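Long-range contacts in lactate utilization protein C (Deinococcus radiodurans, PDB 2G40), which has a suggested role in L-lactate utilization and forms a homodimer of the LutC/YkgG family: residues Gly68-His73 against Arg217-Val222; Asp126-Gly131 against Asp160-Val165; Val134-Thr139 against Gln170-Val175. All blocks are in the same frame, centred on the assembly; numbering follows the deposited sequence. Where two conformers were deposited one is given.

Interaction 1 of 3, residues Gly68-His73 against Arg217-Val222; sequences GAAYTH and RLQVIV
Ala70-His73 runs parallel to Arg217-Val222, the strand axes approaching to 4.6 Å with only 12° between their directions. This is edge pairing in the parallel, Rossmann-like sheet: 70-74 is its outermost strand on this side, and 217-223 is the next one in. Four backbone bonds link the strands: Ala70 N to Leu218 O, Val220 N to Ala70 O, Thr72 N to Val220 O and Val222 N to Thr72 O. Where the ladder begins, water 1 donates to Gly68 O and accepts from Leu218 N; positive-phi Gly68 closes helix 53-66 in a Schellman motif. On the face turned to helix 79-87, Gln219 bends at chi2 (80°), and its NE2 donates to Val220 O at 3.1 Å. That carbonyl thus serves two donors, Thr72 N being the other. The same amide brings OE1 to 3.3 Å from Ala70 CB, while Thr72 CG2 lies beside Ile221 CG1 at 3.9 Å; small Ala70 suits a place partly overlain by an amide. The Tyr71 and Val220 face turns to helix 53-66. Tyr71 CD2 reaches Val220 CG1, and its phenol end meets Val222 CG2, with CE2 at 3.4 Å. Branched Val222 serves two rings at once, for its other methyl, CG1, makes a CH-pi contact 3.8 Å from the centroid of the His73 imidazole, over the face, while His73 NE2 bonds to Gly224 O.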
loop_
_atom_site.group_PDB
_atom_site.type_symbol
_atom_site.label_atom_id
_atom_site.label_comp_id
_atom_site.label_asym_id
_atom_site.label_seq_id
_atom_site.Cartn_x
_atom_site.Cartn_y
_atom_site.Cartn_z
ATOM N N GLY A 68 3.216 0.010 18.502
ATOM C CA GLY A 68 3.796 -1.271 18.919
ATOM C C GLY A 68 5.061 -1.657 18.156
ATOM O O GLY A 68 5.516 -2.801 18.206
ATOM N N ALA A 69 5.680 -0.690 17.495
ATOM C CA ALA A 69 6.907 -0.966 16.775
ATOM C C ALA A 69 8.113 -0.719 17.663
ATOM O O ALA A 69 8.017 -0.021 18.685
ATOM C CB ALA A 69 6.988 -0.123 15.542
ATOM N N ALA A 70 9.246 -1.292 17.273
ATOM C CA ALA A 70 10.515 -0.938 17.880
ATOM C C ALA A 70 11.054 0.305 17.195
ATOM O O ALA A 70 10.745 0.572 16.038
ATOM C CB ALA A 70 11.513 -2.062 17.801
ATOM N N TYR A 71 11.813 1.100 17.946
ATOM C CA TYR A 71 12.343 2.355 17.451
ATOM C C TYR A 71 13.743 2.601 18.006
ATOM O O TYR A 71 13.973 2.459 19.204
ATOM C CB TYR A 71 11.431 3.517 17.861
ATOM C CG TYR A 71 11.874 4.879 17.358
ATOM C CD1 TYR A 71 12.805 5.632 18.063
ATOM C CD2 TYR A 71 11.328 5.430 16.224
ATOM C CE1 TYR A 71 13.210 6.881 17.616
ATOM C CE2 TYR A 71 11.733 6.686 15.768
ATOM C CZ TYR A 71 12.669 7.405 16.484
ATOM O OH TYR A 71 13.053 8.653 16.039
ATOM N N THR A 72 14.645 3.037 17.140
ATOM C CA THR A 72 15.971 3.454 17.568
ATOM C C THR A 72 16.443 4.557 16.658
ATOM O O THR A 72 16.110 4.581 15.488
ATOM C CB THR A 72 16.968 2.271 17.583
ATOM O OG1 THR A 72 18.192 2.672 18.231
ATOM C CG2 THR A 72 17.258 1.778 16.192
ATOM N N HIS A 73 17.190 5.505 17.212
ATOM C CA HIS A 73 17.782 6.568 16.421
ATOM C C HIS A 73 19.295 6.407 16.569
ATOM O O HIS A 73 19.807 6.374 17.672
ATOM C CB HIS A 73 17.328 7.940 16.915
ATOM C CG HIS A 73 17.757 9.082 16.033
ATOM N ND1 HIS A 73 17.320 10.370 16.239
ATOM C CD2 HIS A 73 18.564 9.133 14.946
ATOM C CE1 HIS A 73 17.853 11.169 15.333
ATOM N NE2 HIS A 73 18.614 10.444 14.535
ATOM N N ARG A 217 5.786 -7.507 13.100
ATOM C CA ARG A 217 6.902 -6.878 13.762
ATOM C C ARG A 217 7.492 -5.806 12.875
ATOM O O ARG A 217 7.737 -6.021 11.680
ATOM C CB ARG A 217 7.958 -7.914 14.114
ATOM C CG ARG A 217 7.443 -8.997 15.068
ATOM C CD ARG A 217 8.405 -10.176 15.125
ATOM N NE ARG A 217 9.717 -9.712 15.576
ATOM C CZ ARG A 217 10.892 -10.139 15.112
ATOM N NH1 ARG A 217 10.962 -11.052 14.151
ATOM N NH2 ARG A 217 12.009 -9.629 15.612
ATOM N N LEU A 218 7.669 -4.630 13.450
ATOM C CA LEU A 218 8.290 -3.529 12.746
ATOM C C LEU A 218 9.358 -2.921 13.618
ATOM O O LEU A 218 9.129 -2.646 14.812
ATOM C CB LEU A 218 7.259 -2.464 12.347
ATOM C CG LEU A 218 7.838 -1.121 11.859
ATOM C CD1 LEU A 218 8.614 -1.272 10.564
ATOM C CD2 LEU A 218 6.684 -0.111 11.764
ATOM N N GLN A 219 10.540 -2.782 13.028
ATOM C CA GLN A 219 11.641 -2.037 13.636
ATOM C C GLN A 219 11.879 -0.815 12.782
ATOM O O GLN A 219 12.185 -0.928 11.609
ATOM C CB GLN A 219 12.912 -2.869 13.676
ATOM C CG GLN A 219 14.184 -2.101 14.046
ATOM C CD GLN A 219 14.312 -1.878 15.531
ATOM O OE1 GLN A 219 14.387 -2.829 16.291
ATOM N NE2 GLN A 219 14.348 -0.614 15.953
ATOM N N VAL A 220 11.767 0.347 13.392
ATOM C CA VAL A 220 12.109 1.592 12.752
ATOM C C VAL A 220 13.485 2.007 13.245
ATOM O O VAL A 220 13.767 2.023 14.446
ATOM C CB VAL A 220 11.080 2.717 13.073
ATOM C CG1 VAL A 220 11.557 4.054 12.523
ATOM C CG2 VAL A 220 9.687 2.353 12.554
ATOM N N ILE A 221 14.345 2.331 12.287
ATOM C CA ILE A 221 15.671 2.814 12.560
ATOM C C ILE A 221 15.767 4.181 11.925
ATOM O O ILE A 221 15.802 4.317 10.709
ATOM C CB ILE A 221 16.781 1.876 12.018
ATOM C CG1 ILE A 221 16.620 0.475 12.604
ATOM C CG2 ILE A 221 18.187 2.456 12.333
ATOM C CD1 ILE A 221 17.711 -0.494 12.186
ATOM N N VAL A 222 15.771 5.212 12.767
ATOM C CA VAL A 222 16.061 6.558 12.278
ATOM C C VAL A 222 17.554 6.764 12.263
ATOM O O VAL A 222 18.244 6.384 13.194
ATOM C CB VAL A 222 15.375 7.629 13.125
ATOM C CG1 VAL A 222 15.657 9.048 12.556
ATOM C CG2 VAL A 222 13.922 7.335 13.200
HETATM O O HOH W 1 7.072 -4.777 16.525
HETATM O O HOH W 2 14.849 -0.492 18.888
#

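Interaction 2 of 3, residues Asp126-Gly131 against Asp160-Val165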
loop_
_atom_site.group_PDB
_atom_site.type_symbol
_atom_site.label_atom_id
_atom_site.label_comp_id
_atom_site.label_asym_id
_atom_site.label_seq_id
_atom_site.Cartn_x
_atom_site.Cartn_y
_atom_site.Cartn_z
ATOM N N ASP A 126 13.305 -14.132 7.292
ATOM C CA ASP A 126 13.154 -13.675 8.675
ATOM C C ASP A 126 12.715 -12.225 8.724
ATOM O O ASP A 126 11.973 -11.823 9.619
ATOM C CB ASP A 126 14.457 -13.861 9.456
ATOM C CG ASP A 126 14.799 -15.322 9.690
ATOM O OD1 ASP A 126 13.870 -16.123 9.924
ATOM O OD2 ASP A 126 16.006 -15.675 9.671
ATOM N N ALA A 127 13.164 -11.437 7.749
ATOM C CA ALA A 127 12.927 -10.014 7.764
ATOM C C ALA A 127 13.082 -9.452 6.357
ATOM O O ALA A 127 13.644 -10.092 5.466
ATOM C CB ALA A 127 13.917 -9.322 8.712
ATOM N N VAL A 128 12.564 -8.249 6.185
ATOM C CA VAL A 128 12.834 -7.437 5.024
ATOM C C VAL A 128 13.391 -6.115 5.539
ATOM O O VAL A 128 12.938 -5.586 6.555
ATOM C CB VAL A 128 11.561 -7.212 4.175
ATOM C CG1 VAL A 128 10.405 -6.543 4.994
ATOM C CG2 VAL A 128 11.895 -6.418 2.922
ATOM N N LEU A 129 14.360 -5.591 4.802
ATOM C CA LEU A 129 15.036 -4.357 5.141
ATOM C C LEU A 129 14.706 -3.356 4.051
ATOM O O LEU A 129 14.894 -3.650 2.874
ATOM C CB LEU A 129 16.548 -4.587 5.192
ATOM C CG LEU A 129 17.413 -3.331 5.310
ATOM C CD1 LEU A 129 17.159 -2.653 6.646
ATOM C CD2 LEU A 129 18.862 -3.639 5.139
ATOM N N THR A 130 14.164 -2.197 4.427
ATOM C CA THR A 130 13.853 -1.171 3.438
ATOM C C THR A 130 14.181 0.215 3.933
ATOM O O THR A 130 14.281 0.466 5.134
ATOM C CB THR A 130 12.339 -1.118 3.021
ATOM O OG1 THR A 130 11.569 -0.463 4.048
ATOM C CG2 THR A 130 11.776 -2.489 2.751
ATOM N N GLY A 131 14.312 1.113 2.966
ATOM C CA GLY A 131 14.220 2.543 3.215
ATOM C C GLY A 131 12.758 2.946 3.167
ATOM O O GLY A 131 11.849 2.126 3.332
ATOM N N ASP A 160 7.308 -11.284 7.828
ATOM C CA ASP A 160 6.639 -10.960 9.089
ATOM C C ASP A 160 7.316 -9.895 9.928
ATOM O O ASP A 160 6.756 -9.464 10.930
ATOM C CB ASP A 160 6.508 -12.220 9.899
ATOM C CG ASP A 160 5.397 -12.147 10.927
ATOM O OD1 ASP A 160 4.316 -11.601 10.629
ATOM O OD2 ASP A 160 5.611 -12.678 12.021
ATOM N N PHE A 161 8.511 -9.473 9.537
ATOM C CA PHE A 161 9.304 -8.529 10.290
ATOM C C PHE A 161 9.912 -7.563 9.302
ATOM O O PHE A 161 10.603 -7.985 8.388
ATOM C CB PHE A 161 10.408 -9.256 11.057
ATOM C CG PHE A 161 11.365 -8.362 11.830
ATOM C CD1 PHE A 161 10.993 -7.127 12.327
ATOM C CD2 PHE A 161 12.648 -8.816 12.090
ATOM C CE1 PHE A 161 11.893 -6.339 13.060
ATOM C CE2 PHE A 161 13.544 -8.042 12.821
ATOM C CZ PHE A 161 13.170 -6.823 13.304
ATOM N N HIS A 162 9.565 -6.280 9.449
ATOM C CA HIS A 162 10.014 -5.206 8.572
ATOM C C HIS A 162 10.956 -4.350 9.398
ATOM O O HIS A 162 10.610 -3.913 10.495
ATOM C CB HIS A 162 8.789 -4.404 8.112
ATOM C CG HIS A 162 9.073 -3.295 7.142
ATOM N ND1 HIS A 162 8.114 -2.376 6.785
ATOM C CD2 HIS A 162 10.194 -2.955 6.461
ATOM C CE1 HIS A 162 8.628 -1.516 5.923
ATOM N NE2 HIS A 162 9.894 -1.839 5.717
ATOM N N ILE A 163 12.167 -4.191 8.893
ATOM C CA ILE A 163 13.130 -3.226 9.394
ATOM C C ILE A 163 13.169 -2.076 8.398
ATOM O O ILE A 163 13.577 -2.249 7.244
ATOM C CB ILE A 163 14.542 -3.796 9.516
ATOM C CG1 ILE A 163 14.543 -5.027 10.446
ATOM C CG2 ILE A 163 15.484 -2.718 10.055
ATOM C CD1 ILE A 163 15.866 -5.792 10.482
ATOM N N CYS A 164 12.731 -0.907 8.848
ATOM C CA CYS A 164 12.577 0.225 7.964
ATOM C C CYS A 164 13.491 1.353 8.413
ATOM O O CYS A 164 13.381 1.860 9.543
ATOM C CB CYS A 164 11.124 0.678 7.978
ATOM S SG CYS A 164 10.843 2.041 6.899
ATOM N N VAL A 165 14.401 1.740 7.529
ATOM C CA VAL A 165 15.395 2.773 7.844
ATOM C C VAL A 165 14.859 4.096 7.330
ATOM O O VAL A 165 14.537 4.216 6.164
ATOM C CB VAL A 165 16.766 2.476 7.192
ATOM C CG1 VAL A 165 17.723 3.639 7.388
ATOM C CG2 VAL A 165 17.354 1.207 7.753
#
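Inside the parallel sheet, Ala127-Thr130 lies alongside Phe161-Val165, two inner strands whose axes come within 4.7 Å at an angle of 18°. Val128 N and Thr130 N donate to Phe161 O and Ile163 O, and in return Ile163 N and Val165 N donate to Val128 O and Thr130 O, all four bonds lying nearly along the C=O axis. One face carries a pair of linked hydrogen bonds. His162 NE2 donates to Thr130 OG1 at 2.7 Å, with the hydroxyl exactly in the imidazole plane, and OG1 in turn donates to Gly131 O, also 2.7 Å away, on a lone pair of that carbonyl. Thr130 can do this because OG1 sits between its backbone N and carbonyl carbon (chi1 77°), while each of the two bonds limits how far hydroxyl and ring can turn. Cys164 CB lies over one face of that ring, 3.5 Å above its plane. In this Rossmann-type fold the other side of the sheet is apolar and faces helix 79-87. There Leu129 CD1 touches both Ile163 CG2 at 3.8 Å and Val165 CG2 at 4.0 Å. Phe161 meets Ala127 CB with CD2 at 3.6 Å, has Ile163 CG1 over one face and Asp126 O at its edge, and makes a cation-pi contact with Arg217. Its own backbone N, buried by this pairing, has no partner in the model.

Interaction 3 of 3, residues Val134-Thr139 against Gln170-Val175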
loop_
_atom_site.group_PDB
_atom_site.type_symbol
_atom_site.label_atom_id
_atom_site.label_comp_id
_atom_site.label_asym_id
_atom_site.label_seq_id
_atom_site.Cartn_x
_atom_site.Cartn_y
_atom_site.Cartn_z
ATOM N N VAL A 134 9.134 8.858 2.798
ATOM C CA VAL A 134 8.946 9.936 3.774
ATOM C C VAL A 134 8.263 9.360 5.001
ATOM O O VAL A 134 7.627 8.300 4.935
ATOM C CB VAL A 134 8.121 11.115 3.179
ATOM C CG1 VAL A 134 6.675 10.697 2.927
ATOM C CG2 VAL A 134 8.227 12.366 4.073
ATOM N N ALA A 135 8.428 10.029 6.140
ATOM C CA ALA A 135 7.707 9.649 7.337
ATOM C C ALA A 135 7.068 10.891 7.904
ATOM O O ALA A 135 7.578 11.987 7.737
ATOM C CB ALA A 135 8.627 9.039 8.380
ATOM N N ILE A 136 5.940 10.692 8.565
ATOM C CA ILE A 136 5.169 11.787 9.130
ATOM C C ILE A 136 5.076 11.602 10.637
ATOM O O ILE A 136 4.582 10.578 11.148
ATOM C CB ILE A 136 3.768 11.833 8.522
ATOM C CG1 ILE A 136 3.834 11.990 7.004
ATOM C CG2 ILE A 136 2.972 12.963 9.140
ATOM C CD1 ILE A 136 2.617 11.415 6.320
ATOM N N SER A 137 5.553 12.609 11.356
ATOM C CA SER A 137 5.621 12.520 12.800
ATOM C C SER A 137 4.254 12.498 13.464
ATOM O O SER A 137 4.041 11.730 14.389
ATOM C CB SER A 137 6.489 13.629 13.381
ATOM O OG SER A 137 5.873 14.902 13.351
ATOM N N GLU A 138 3.323 13.323 12.986
ATOM C CA GLU A 138 2.040 13.494 13.693
ATOM C C GLU A 138 1.229 12.210 13.790
ATOM O O GLU A 138 0.540 11.980 14.785
ATOM C CB GLU A 138 1.198 14.640 13.095
ATOM C CG GLU A 138 0.647 14.427 11.692
ATOM C CD GLU A 138 -0.296 15.539 11.245
ATOM O OE1 GLU A 138 -0.831 16.253 12.116
ATOM O OE2 GLU A 138 -0.516 15.702 10.027
ATOM N N THR A 139 1.342 11.360 12.770
ATOM C CA THR A 139 0.592 10.113 12.714
ATOM C C THR A 139 1.479 8.886 12.796
ATOM O O THR A 139 0.983 7.779 12.748
ATOM C CB THR A 139 -0.268 10.070 11.448
ATOM O OG1 THR A 139 0.545 10.300 10.301
ATOM C CG2 THR A 139 -1.343 11.118 11.516
ATOM N N GLN A 170 14.039 12.669 6.269
ATOM C CA GLN A 170 12.830 12.190 5.614
ATOM C C GLN A 170 11.609 12.326 6.514
ATOM O O GLN A 170 10.494 12.003 6.104
ATOM C CB GLN A 170 12.970 10.707 5.236
ATOM C CG GLN A 170 13.870 10.449 4.068
ATOM C CD GLN A 170 13.947 8.980 3.775
ATOM O OE1 GLN A 170 14.400 8.207 4.606
ATOM N NE2 GLN A 170 13.519 8.588 2.597
ATOM N N ILE A 171 11.810 12.760 7.748
ATOM C CA ILE A 171 10.700 12.874 8.674
ATOM C C ILE A 171 10.144 14.299 8.598
ATOM O O ILE A 171 10.884 15.255 8.779
ATOM C CB ILE A 171 11.133 12.562 10.107
ATOM C CG1 ILE A 171 11.714 11.144 10.195
ATOM C CG2 ILE A 171 9.959 12.755 11.042
ATOM C CD1 ILE A 171 12.558 10.917 11.459
ATOM N N VAL A 172 8.856 14.426 8.317
ATOM C CA VAL A 172 8.184 15.720 8.290
ATOM C C VAL A 172 7.122 15.691 9.356
ATOM O O VAL A 172 6.772 14.625 9.859
ATOM C CB VAL A 172 7.543 16.041 6.897
ATOM C CG1 VAL A 172 8.620 16.042 5.832
ATOM C CG2 VAL A 172 6.429 15.050 6.546
ATOM N N GLN A 173 6.611 16.855 9.706
ATOM C CA GLN A 173 5.652 16.927 10.792
ATOM C C GLN A 173 4.263 16.480 10.378
ATOM O O GLN A 173 3.631 15.667 11.062
ATOM C CB GLN A 173 5.594 18.336 11.357
ATOM C CG GLN A 173 4.515 18.492 12.406
ATOM C CD GLN A 173 4.426 19.879 12.944
ATOM O OE1 GLN A 173 5.303 20.717 12.708
ATOM N NE2 GLN A 173 3.350 20.146 13.680
ATOM N N THR A 174 3.767 17.036 9.278
ATOM C CA THR A 174 2.360 16.928 8.947
ATOM C C THR A 174 2.120 16.022 7.746
ATOM O O THR A 174 2.986 15.863 6.880
ATOM C CB THR A 174 1.784 18.313 8.617
ATOM O OG1 THR A 174 2.475 18.839 7.472
ATOM C CG2 THR A 174 1.945 19.265 9.808
ATOM N N VAL A 175 0.917 15.465 7.692
ATOM C CA VAL A 175 0.467 14.688 6.548
ATOM C C VAL A 175 0.576 15.496 5.249
ATOM O O VAL A 175 1.050 14.988 4.238
ATOM C CB VAL A 175 -0.973 14.168 6.776
ATOM C CG1 VAL A 175 -1.539 13.571 5.513
ATOM C CG2 VAL A 175 -0.994 13.125 7.887
#
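Val172 N donates to Ala135 O in a nearly straight hydrogen bond of 2.8 Å, and Ile171 CA adds a weak CA-H...O contact to the same oxygen. The pairing is a short parallel ladder: Ala135 N donates to Gln170 O, and Ser137 N to Val172 O, also at 2.8 Å. Past the strands the alternation ends, and the next residue, Glu138, donates its N-H to Gln173 O at 3.0 Å. Glu138 then approaches the start of helix 175-187. In one of its two modelled conformers, OE2 accepts from Val175 N, met on the anti side of the carboxylate; an acid is well placed there, since a helix N-terminus probably stabilises its charge. Thr174, the N-cap residue, caps the same helix with its own hydroxyl, which is also hydrogen-bonded to Glu177 OE2.

Ile136 fills the angle between the strand and the helix start. Its CG1 points anti to the carbonyl carbon (chi1 -58°) and meets Val172 CG2 at 4.0 Å, while CG2 packs on Gln173 O at 3.4 Å and on Thr174 C, and CD1 comes to 3.9 Å from Val175 CA. An alanine here would probably open a gap between Val172 and the first turn of the helix, leaving Val175 less firmly seated. Val134 CG2 lies against Gln170 O and touches Val172 CG2.

Strand 171-172 forms one edge of the mixed sheet, and 134-136 sits between it and antiparallel 141-144. Helix 53-66 packs on Ala135 and Ile171, with Gln59 bonded to Ser137 OG; helix 175-187 lies against Val134, and Thr139 and Val175 touch Val186 and Val179 of the second subunit.

Interactions 1 and 2 belong to one parallel sheet, their centres about 10 Å apart. Its strands run in the order 70-74, 217-223, 161-167, 127-130, with Gln219 N to His162 O (2.8 Å, a probable hydrogen bond) joining the two pairs. Interaction 3 lies in the smaller mixed sheet, its centre about 15 Å from that of interaction 1 and about 19 Å from that of interaction 2. Chain continuity joins the sheets: 127-130 is followed by 134-136, and 161-167 by 171-172, so the strands that follow the two partners of interaction 2 pair with each other in interaction 3. A direct touch, Val222 CG1 to Ile171 CD1 at 3.8 Å, connects interactions 1 and 3.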